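Local coordinates for RNA-binding protein RMD9, mitochondrial (Saccharomyces cerevisiae S288C, PDB 7A9X), which binds a dodecameric motif in the 3'-UTRs of mitochondrial mRNAs and takes part in the processing or stability of these transcripts, at residues S289-S294 with N324-N329; D336-Y341 with F383-E388; H42-F47 with Y95-S100. All blocks are in the same frame, centred on the assembly; numbering follows the deposited sequence.

In the fold
Read from the N terminus, contact 3 comes first: the C-terminal part of helix 78-97 and the turn after it come back to helix 41-48, closing a loop in the part of the chain that precedes the pentatricopeptide repeats. Contact 1 then joins the end of helix 281-292, in the fourth repeat, to helix 320-334, in the fifth. Contact 2 joins helix 337-351, in the fifth, to helix 379-396, in the sixth. The three loops follow one another in series, none enclosing or crossing another. Contacts 1 and 2 touch through the packing of Leu327 against Val340 within one repeat, whereas contact 3 lies about 59 Å from contact 2, centre to centre, across the chain's centre.

Contact 1. Residues S289-S294 with N324-N329; sequences SFIGDS and NSFLQN
Gly292 and Ser325 meet through a hydrogen bond from the serine hydroxyl to the glycine carbonyl, Ser325 OG to Gly292 O at 2.7 Å. The hydroxyl lies in the carbonyl plane on a lone pair, with a C=O...OG angle of 134°. It reaches this place because OG stands anti to its own backbone N (chi1 173°), on a CA-CB bond that points at the other helix. The same carbonyl receives a second, weak bond from the side-chain amide of Asn329, one turn further on, with ND2 3.3 Å from Gly292 O. Beside these polar groups, Ile291 and Phe326 cross obliquely, Ile291 CG2 lying 4.0 Å from Phe326 CB, while CD1 of the ring comes to 3.5 Å from Ile291 O. Gly292 lets the backbones come close, its CA only 4.7 Å from that of Phe326.

A water extends the network. It donates to Ile291 O and Ser294 O and accepts from Asn329 ND2 at 2.6 Å, so the carboxamide is tied to the backbone of 289-294 weakly by a direct bond and also through the water. Behind this first shell, two side chains brace the end of helix 281-292: Ser289 OG gives a hydrogen bond to the anti lone pair of Asp293 OD2, and Ser294 OG bonds to Phe290 O at 2.8 Å. Helix 297-308 packs against both Ile291 and Phe326, and Phe290 stacks on Phe303 of that helix.

The contact thus couples the first helices of two successive pentatricopeptide repeats, its nearest atom about 5 Å from the bound RNA. Carbonyls at the end of a helix lack the usual amide partners of the next turn; here serine, asparagine and water provide donors for them, so the repeat junction is held by polar bonds as well as apolar packing.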
# COMPACT_ATOMS: atom_id res chain seq x y z
N SER A 289 -1.33 15.40 8.65
CA SER A 289 -1.52 14.81 9.97
C SER A 289 -2.79 15.32 10.64
O SER A 289 -3.49 14.56 11.31
CB SER A 289 -0.29 15.08 10.84
OG SER A 289 -0.40 14.41 12.08
N PHE A 290 -3.11 16.61 10.46
CA PHE A 290 -4.35 17.13 11.00
C PHE A 290 -5.57 16.45 10.39
O PHE A 290 -6.61 16.33 11.04
CB PHE A 290 -4.45 18.65 10.79
CG PHE A 290 -3.67 19.46 11.78
CD1 PHE A 290 -4.13 19.64 13.07
CD2 PHE A 290 -2.47 20.06 11.41
CE1 PHE A 290 -3.42 20.40 13.98
CE2 PHE A 290 -1.75 20.81 12.32
CZ PHE A 290 -2.22 20.98 13.61
N ILE A 291 -5.45 16.00 9.14
CA ILE A 291 -6.58 15.40 8.45
C ILE A 291 -6.76 13.94 8.87
O ILE A 291 -7.87 13.51 9.21
CB ILE A 291 -6.40 15.52 6.93
CG1 ILE A 291 -6.36 17.00 6.53
CG2 ILE A 291 -7.50 14.78 6.19
CD1 ILE A 291 -6.14 17.20 5.05
N GLY A 292 -5.68 13.17 8.86
CA GLY A 292 -5.77 11.74 9.06
C GLY A 292 -5.53 11.26 10.47
O GLY A 292 -5.82 10.10 10.79
N ASP A 293 -5.01 12.12 11.35
CA ASP A 293 -4.67 11.72 12.71
C ASP A 293 -5.47 12.42 13.80
O ASP A 293 -5.46 11.93 14.94
CB ASP A 293 -3.17 11.93 12.98
CG ASP A 293 -2.30 11.05 12.13
OD1 ASP A 293 -2.71 9.90 11.85
OD2 ASP A 293 -1.20 11.49 11.73
N SER A 294 -6.13 13.53 13.50
CA SER A 294 -6.90 14.23 14.52
C SER A 294 -8.18 13.47 14.81
O SER A 294 -9.00 13.23 13.91
CB SER A 294 -7.22 15.66 14.06
OG SER A 294 -6.04 16.40 13.83
N ASN A 324 -8.14 8.07 3.34
CA ASN A 324 -8.69 6.81 3.82
C ASN A 324 -8.78 6.79 5.34
O ASN A 324 -9.79 6.35 5.91
CB ASN A 324 -7.84 5.64 3.33
CG ASN A 324 -7.90 5.46 1.83
OD1 ASN A 324 -8.87 5.86 1.18
ND2 ASN A 324 -6.87 4.83 1.27
N SER A 325 -7.72 7.24 6.02
CA SER A 325 -7.75 7.29 7.48
C SER A 325 -8.82 8.24 7.98
O SER A 325 -9.49 7.96 8.99
CB SER A 325 -6.38 7.70 8.01
OG SER A 325 -6.41 7.89 9.42
N PHE A 326 -9.01 9.37 7.30
CA PHE A 326 -10.05 10.32 7.68
C PHE A 326 -11.44 9.71 7.50
O PHE A 326 -12.31 9.86 8.37
CB PHE A 326 -9.89 11.60 6.86
CG PHE A 326 -10.92 12.66 7.15
CD1 PHE A 326 -11.23 12.99 8.46
CD2 PHE A 326 -11.54 13.34 6.12
CE1 PHE A 326 -12.17 13.98 8.72
CE2 PHE A 326 -12.47 14.32 6.38
CZ PHE A 326 -12.79 14.65 7.68
N LEU A 327 -11.67 9.02 6.38
CA LEU A 327 -12.94 8.35 6.16
C LEU A 327 -13.20 7.29 7.22
O LEU A 327 -14.33 7.13 7.69
CB LEU A 327 -12.97 7.72 4.76
CG LEU A 327 -13.03 8.67 3.57
CD1 LEU A 327 -12.85 7.89 2.28
CD2 LEU A 327 -14.35 9.42 3.56
N GLN A 328 -12.16 6.54 7.60
CA GLN A 328 -12.34 5.48 8.58
C GLN A 328 -12.63 6.04 9.96
O GLN A 328 -13.43 5.47 10.72
CB GLN A 328 -11.10 4.58 8.60
CG GLN A 328 -10.97 3.71 7.36
CD GLN A 328 -9.63 2.99 7.28
OE1 GLN A 328 -8.70 3.31 8.01
NE2 GLN A 328 -9.54 2.02 6.38
N ASN A 329 -12.01 7.17 10.31
CA ASN A 329 -12.26 7.79 11.61
C ASN A 329 -13.69 8.32 11.70
O ASN A 329 -14.32 8.24 12.76
CB ASN A 329 -11.25 8.91 11.86
CG ASN A 329 -9.86 8.39 12.12
OD1 ASN A 329 -9.68 7.24 12.54
ND2 ASN A 329 -8.86 9.23 11.88
O HOH W 1 -9.02 11.75 11.27

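Contact 2. Residues D336-Y341 with F383-E388; sequences DFDHVY and FRKLQE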
# COMPACT_ATOMS: atom_id res chain seq x y z
N ASP A 336 -21.96 7.66 10.43
CA ASP A 336 -22.74 8.51 9.53
C ASP A 336 -22.24 8.26 8.11
O ASP A 336 -21.20 8.80 7.71
CB ASP A 336 -22.61 9.98 9.93
CG ASP A 336 -23.41 10.91 9.04
OD1 ASP A 336 -24.14 10.42 8.15
OD2 ASP A 336 -23.32 12.14 9.24
N PHE A 337 -22.98 7.46 7.35
CA PHE A 337 -22.55 7.14 5.99
C PHE A 337 -22.61 8.36 5.09
O PHE A 337 -21.76 8.52 4.20
CB PHE A 337 -23.41 6.02 5.41
CG PHE A 337 -23.10 5.73 3.97
CD1 PHE A 337 -21.97 5.01 3.62
CD2 PHE A 337 -23.92 6.21 2.96
CE1 PHE A 337 -21.67 4.75 2.30
CE2 PHE A 337 -23.63 5.96 1.63
CZ PHE A 337 -22.50 5.23 1.30
N ASP A 338 -23.60 9.23 5.28
CA ASP A 338 -23.69 10.44 4.46
C ASP A 338 -22.45 11.31 4.64
O ASP A 338 -21.96 11.91 3.67
CB ASP A 338 -24.96 11.22 4.80
CG ASP A 338 -26.16 10.71 4.03
OD1 ASP A 338 -25.98 10.18 2.92
OD2 ASP A 338 -27.30 10.85 4.54
N HIS A 339 -21.93 11.40 5.87
CA HIS A 339 -20.70 12.16 6.08
C HIS A 339 -19.53 11.51 5.35
O HIS A 339 -18.71 12.20 4.73
CB HIS A 339 -20.41 12.28 7.57
CG HIS A 339 -19.39 13.33 7.90
ND1 HIS A 339 -18.91 13.53 9.18
CD2 HIS A 339 -18.76 14.24 7.12
CE1 HIS A 339 -18.03 14.52 9.17
NE2 HIS A 339 -17.92 14.96 7.93
N VAL A 340 -19.43 10.18 5.42
CA VAL A 340 -18.41 9.46 4.65
C VAL A 340 -18.63 9.66 3.16
O VAL A 340 -17.68 9.84 2.39
CB VAL A 340 -18.43 7.97 5.04
CG1 VAL A 340 -17.49 7.17 4.14
CG2 VAL A 340 -18.04 7.79 6.49
N TYR A 341 -19.90 9.64 2.72
CA TYR A 341 -20.20 9.77 1.30
C TYR A 341 -19.88 11.17 0.79
O TYR A 341 -19.41 11.33 -0.34
CB TYR A 341 -21.67 9.42 1.06
CG TYR A 341 -22.11 9.49 -0.39
CD1 TYR A 341 -21.47 8.72 -1.36
CD2 TYR A 341 -23.16 10.29 -0.77
CE1 TYR A 341 -21.88 8.77 -2.68
CE2 TYR A 341 -23.57 10.35 -2.09
CZ TYR A 341 -22.93 9.59 -3.04
OH TYR A 341 -23.34 9.64 -4.36
N PHE A 383 -28.92 -0.82 -3.48
CA PHE A 383 -28.81 -0.84 -4.94
C PHE A 383 -29.19 0.51 -5.55
O PHE A 383 -28.57 0.95 -6.52
CB PHE A 383 -29.68 -1.95 -5.52
CG PHE A 383 -29.62 -2.07 -7.02
CD1 PHE A 383 -28.42 -2.36 -7.65
CD2 PHE A 383 -30.76 -1.90 -7.79
CE1 PHE A 383 -28.36 -2.46 -9.03
CE2 PHE A 383 -30.70 -2.01 -9.17
CZ PHE A 383 -29.50 -2.29 -9.79
N ARG A 384 -30.20 1.17 -4.98
CA ARG A 384 -30.53 2.52 -5.44
C ARG A 384 -29.40 3.49 -5.12
O ARG A 384 -29.08 4.37 -5.93
CB ARG A 384 -31.85 2.98 -4.81
CG ARG A 384 -32.08 4.48 -4.87
CD ARG A 384 -33.55 4.84 -4.69
NE ARG A 384 -34.23 4.00 -3.70
CZ ARG A 384 -34.19 4.21 -2.39
NH1 ARG A 384 -34.84 3.40 -1.57
NH2 ARG A 384 -33.48 5.22 -1.90
N LYS A 385 -28.76 3.33 -3.96
CA LYS A 385 -27.64 4.20 -3.61
C LYS A 385 -26.44 3.94 -4.50
O LYS A 385 -25.71 4.88 -4.84
CB LYS A 385 -27.27 4.02 -2.14
CG LYS A 385 -26.39 5.13 -1.58
CD LYS A 385 -27.15 6.45 -1.46
CE LYS A 385 -26.28 7.53 -0.83
NZ LYS A 385 -27.04 8.79 -0.60
N LEU A 386 -26.21 2.68 -4.89
CA LEU A 386 -25.12 2.38 -5.81
C LEU A 386 -25.31 3.07 -7.15
O LEU A 386 -24.35 3.58 -7.74
CB LEU A 386 -25.00 0.87 -6.01
CG LEU A 386 -24.34 0.05 -4.89
CD1 LEU A 386 -24.43 -1.43 -5.20
CD2 LEU A 386 -22.89 0.48 -4.70
N GLN A 387 -26.55 3.09 -7.66
CA GLN A 387 -26.82 3.76 -8.93
C GLN A 387 -26.51 5.25 -8.84
O GLN A 387 -25.97 5.83 -9.79
CB GLN A 387 -28.27 3.54 -9.34
CG GLN A 387 -28.61 2.09 -9.67
CD GLN A 387 -30.09 1.89 -9.95
OE1 GLN A 387 -30.92 2.69 -9.52
NE2 GLN A 387 -30.41 0.83 -10.67
N GLU A 388 -26.84 5.87 -7.71
CA GLU A 388 -26.47 7.27 -7.51
C GLU A 388 -24.96 7.44 -7.47
O GLU A 388 -24.42 8.42 -7.99
CB GLU A 388 -27.11 7.79 -6.22
CG GLU A 388 -26.71 9.20 -5.83
CD GLU A 388 -27.30 9.64 -4.50
OE1 GLU A 388 -28.35 9.09 -4.11
OE2 GLU A 388 -26.71 10.53 -3.85
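Phe337 meets Lys385 of the neighbouring helix in a contact between successive pentatricopeptide repeats, where helices 337-351 and 379-396 run nearly parallel, their short segments 19° apart. The axes of these segments stay 13.9 Å from each other, and long side chains bridge the distance. Helix 337-351 starts after Asp336, an N-cap residue whose OD1 accepts a weak bond from His339 N. The edge of the Phe337 ring faces the lysine chain, CE2 lying 3.9 Å from Lys385 CE and near the ring plane; the same phenylalanine also packs on Trp331 of helix 320-334. Next, Asp338 crosses the lysine at about a right angle and forms a long salt bridge with it, OD1 to NZ at 3.9 Å. Lys385 NZ has a second long bridge, to Glu388 on its own helix, and is thus shared between two carboxylates. One turn after Phe337, the Tyr341 ring offers a face to the lysine, whose chain bends at chi2 (69°) before running out straight. Lys385 CE sits 4.1 Å above the plane, offset toward the rim. The ring and the Glu388 carboxylate are turned 75° against each other, and Tyr341 OH lies 3.5 Å from Glu388 OE2.

Contact 3. Residues H42-F47 with Y95-S100; sequences HELLSF and YSLRES
Leu97, near the end of helix 78-97, pushes its branched tip against Glu43, Leu44 and Phe47 of helix 41-48, and this apolar packing makes up most of the contact. The two methyls divide the work. CD2 lies against Glu43 CB, at 3.6 Å, and against Leu44 CG, at 3.7 Å. CD1 reaches Phe47 CB, at 3.6 Å, and also rests on the backbone of the opposing helix, 3.3 Å from Glu43 O. Leu44 lies aslant against Leu97, its CD2 near both methyls of Leu97, and its other methyl, CD1, comes to 4.0 Å from Ser100 OG. An alanine in place of Leu97 would probably leave a gap facing Leu44 and Phe47, with the Leu44 side chain freer to turn.

The polar part is one hydrogen bond beside this cluster, from Ser96 OG to Glu43 OE1. The modelled separation is very short and its exact value doubtful. Glu43 gets there with its chain extended beyond CG (chi2 -179°), while Ser96 OG stands anti to its backbone N.

Backbone bonds and outside partners set these groups in place. A type I turn spans Leu97 to Ser100, and Ser100 OG bonds to Asp102 N. Phe103 packs on Leu97 and meets the Phe47 ring edge-to-face; Trp40 touches both Leu97 and Ser100.

The contact joins the first modelled helix to helix 78-97, both before the annotated repeats, its nearest atom about 12 Å from the bound RNA. Its chemistry is mainly that of apolar burial, with Leu97 at its centre, while the serine hydroxyl gives the Glu43 carboxylate a partner at the border of the cluster, though the length of that bond is doubtful.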
# COMPACT_ATOMS: atom_id res chain seq x y z
N HIS A 42 39.42 6.14 -7.92
CA HIS A 42 38.46 5.91 -9.00
C HIS A 42 37.11 5.44 -8.45
O HIS A 42 36.06 5.82 -8.98
CB HIS A 42 39.01 4.89 -9.99
CG HIS A 42 38.03 4.46 -11.04
ND1 HIS A 42 37.40 3.24 -11.02
CD2 HIS A 42 37.55 5.11 -12.13
CE1 HIS A 42 36.58 3.14 -12.05
NE2 HIS A 42 36.65 4.27 -12.74
N GLU A 43 37.13 4.63 -7.40
CA GLU A 43 35.87 4.17 -6.81
C GLU A 43 35.16 5.30 -6.09
O GLU A 43 33.93 5.37 -6.11
CB GLU A 43 36.13 3.00 -5.87
CG GLU A 43 36.74 1.79 -6.56
CD GLU A 43 36.96 0.64 -5.60
OE1 GLU A 43 36.55 0.75 -4.43
OE2 GLU A 43 37.55 -0.38 -6.03
N LEU A 44 35.92 6.19 -5.44
CA LEU A 44 35.31 7.36 -4.80
C LEU A 44 34.76 8.32 -5.84
O LEU A 44 33.68 8.90 -5.65
CB LEU A 44 36.33 8.06 -3.91
CG LEU A 44 36.67 7.40 -2.56
CD1 LEU A 44 37.92 8.03 -1.97
CD2 LEU A 44 35.50 7.53 -1.60
N LEU A 45 35.49 8.52 -6.94
CA LEU A 45 35.02 9.44 -7.98
C LEU A 45 33.76 8.92 -8.65
O LEU A 45 32.80 9.68 -8.85
CB LEU A 45 36.12 9.67 -9.01
CG LEU A 45 36.88 11.00 -8.89
CD1 LEU A 45 35.94 12.17 -9.11
CD2 LEU A 45 37.58 11.12 -7.54
N SER A 46 33.73 7.63 -8.99
CA SER A 46 32.54 7.06 -9.63
C SER A 46 31.36 7.03 -8.67
O SER A 46 30.21 7.19 -9.10
CB SER A 46 32.85 5.66 -10.15
OG SER A 46 33.29 4.81 -9.10
N PHE A 47 31.62 6.82 -7.37
CA PHE A 47 30.54 6.83 -6.39
C PHE A 47 29.87 8.20 -6.33
O PHE A 47 28.64 8.29 -6.27
CB PHE A 47 31.09 6.44 -5.01
CG PHE A 47 30.07 6.53 -3.90
CD1 PHE A 47 29.95 7.69 -3.14
CD2 PHE A 47 29.26 5.45 -3.59
CE1 PHE A 47 29.02 7.77 -2.12
CE2 PHE A 47 28.33 5.53 -2.56
CZ PHE A 47 28.21 6.69 -1.83
N TYR A 95 30.41 -1.30 -0.50
CA TYR A 95 31.07 -2.38 0.23
C TYR A 95 32.59 -2.34 0.04
O TYR A 95 33.33 -2.83 0.90
CB TYR A 95 30.51 -3.73 -0.22
CG TYR A 95 29.04 -3.89 0.10
CD1 TYR A 95 28.60 -3.96 1.42
CD2 TYR A 95 28.09 -3.96 -0.91
CE1 TYR A 95 27.26 -4.11 1.72
CE2 TYR A 95 26.74 -4.11 -0.62
CZ TYR A 95 26.34 -4.18 0.69
OH TYR A 95 25.00 -4.32 0.99
N SER A 96 33.06 -1.75 -1.06
CA SER A 96 34.48 -1.54 -1.27
C SER A 96 34.97 -0.25 -0.63
O SER A 96 36.08 -0.21 -0.08
CB SER A 96 34.79 -1.52 -2.77
OG SER A 96 36.12 -1.11 -3.02
N LEU A 97 34.17 0.81 -0.69
CA LEU A 97 34.59 2.11 -0.19
C LEU A 97 34.41 2.28 1.31
O LEU A 97 34.90 3.27 1.86
CB LEU A 97 33.82 3.22 -0.92
CG LEU A 97 34.24 3.47 -2.37
CD1 LEU A 97 33.37 4.56 -2.98
CD2 LEU A 97 35.70 3.85 -2.43
N ARG A 98 33.73 1.35 1.98
CA ARG A 98 33.59 1.46 3.43
C ARG A 98 34.90 1.21 4.16
O ARG A 98 35.03 1.58 5.33
CB ARG A 98 32.51 0.50 3.94
CG ARG A 98 32.75 -0.97 3.61
CD ARG A 98 31.73 -1.84 4.33
NE ARG A 98 31.75 -3.22 3.87
CZ ARG A 98 30.96 -4.18 4.36
NH1 ARG A 98 31.04 -5.41 3.89
NH2 ARG A 98 30.09 -3.89 5.32
N GLU A 99 35.88 0.58 3.49
CA GLU A 99 37.21 0.43 4.06
C GLU A 99 38.07 1.67 3.87
O GLU A 99 39.09 1.82 4.56
CB GLU A 99 37.91 -0.78 3.44
CG GLU A 99 37.19 -2.09 3.67
CD GLU A 99 37.13 -2.48 5.13
OE1 GLU A 99 38.07 -2.14 5.88
OE2 GLU A 99 36.14 -3.12 5.54
N SER A 100 37.69 2.56 2.95
CA SER A 100 38.46 3.77 2.71
C SER A 100 38.20 4.78 3.83
O SER A 100 37.08 4.90 4.33
CB SER A 100 38.09 4.37 1.36
OG SER A 100 38.72 5.63 1.18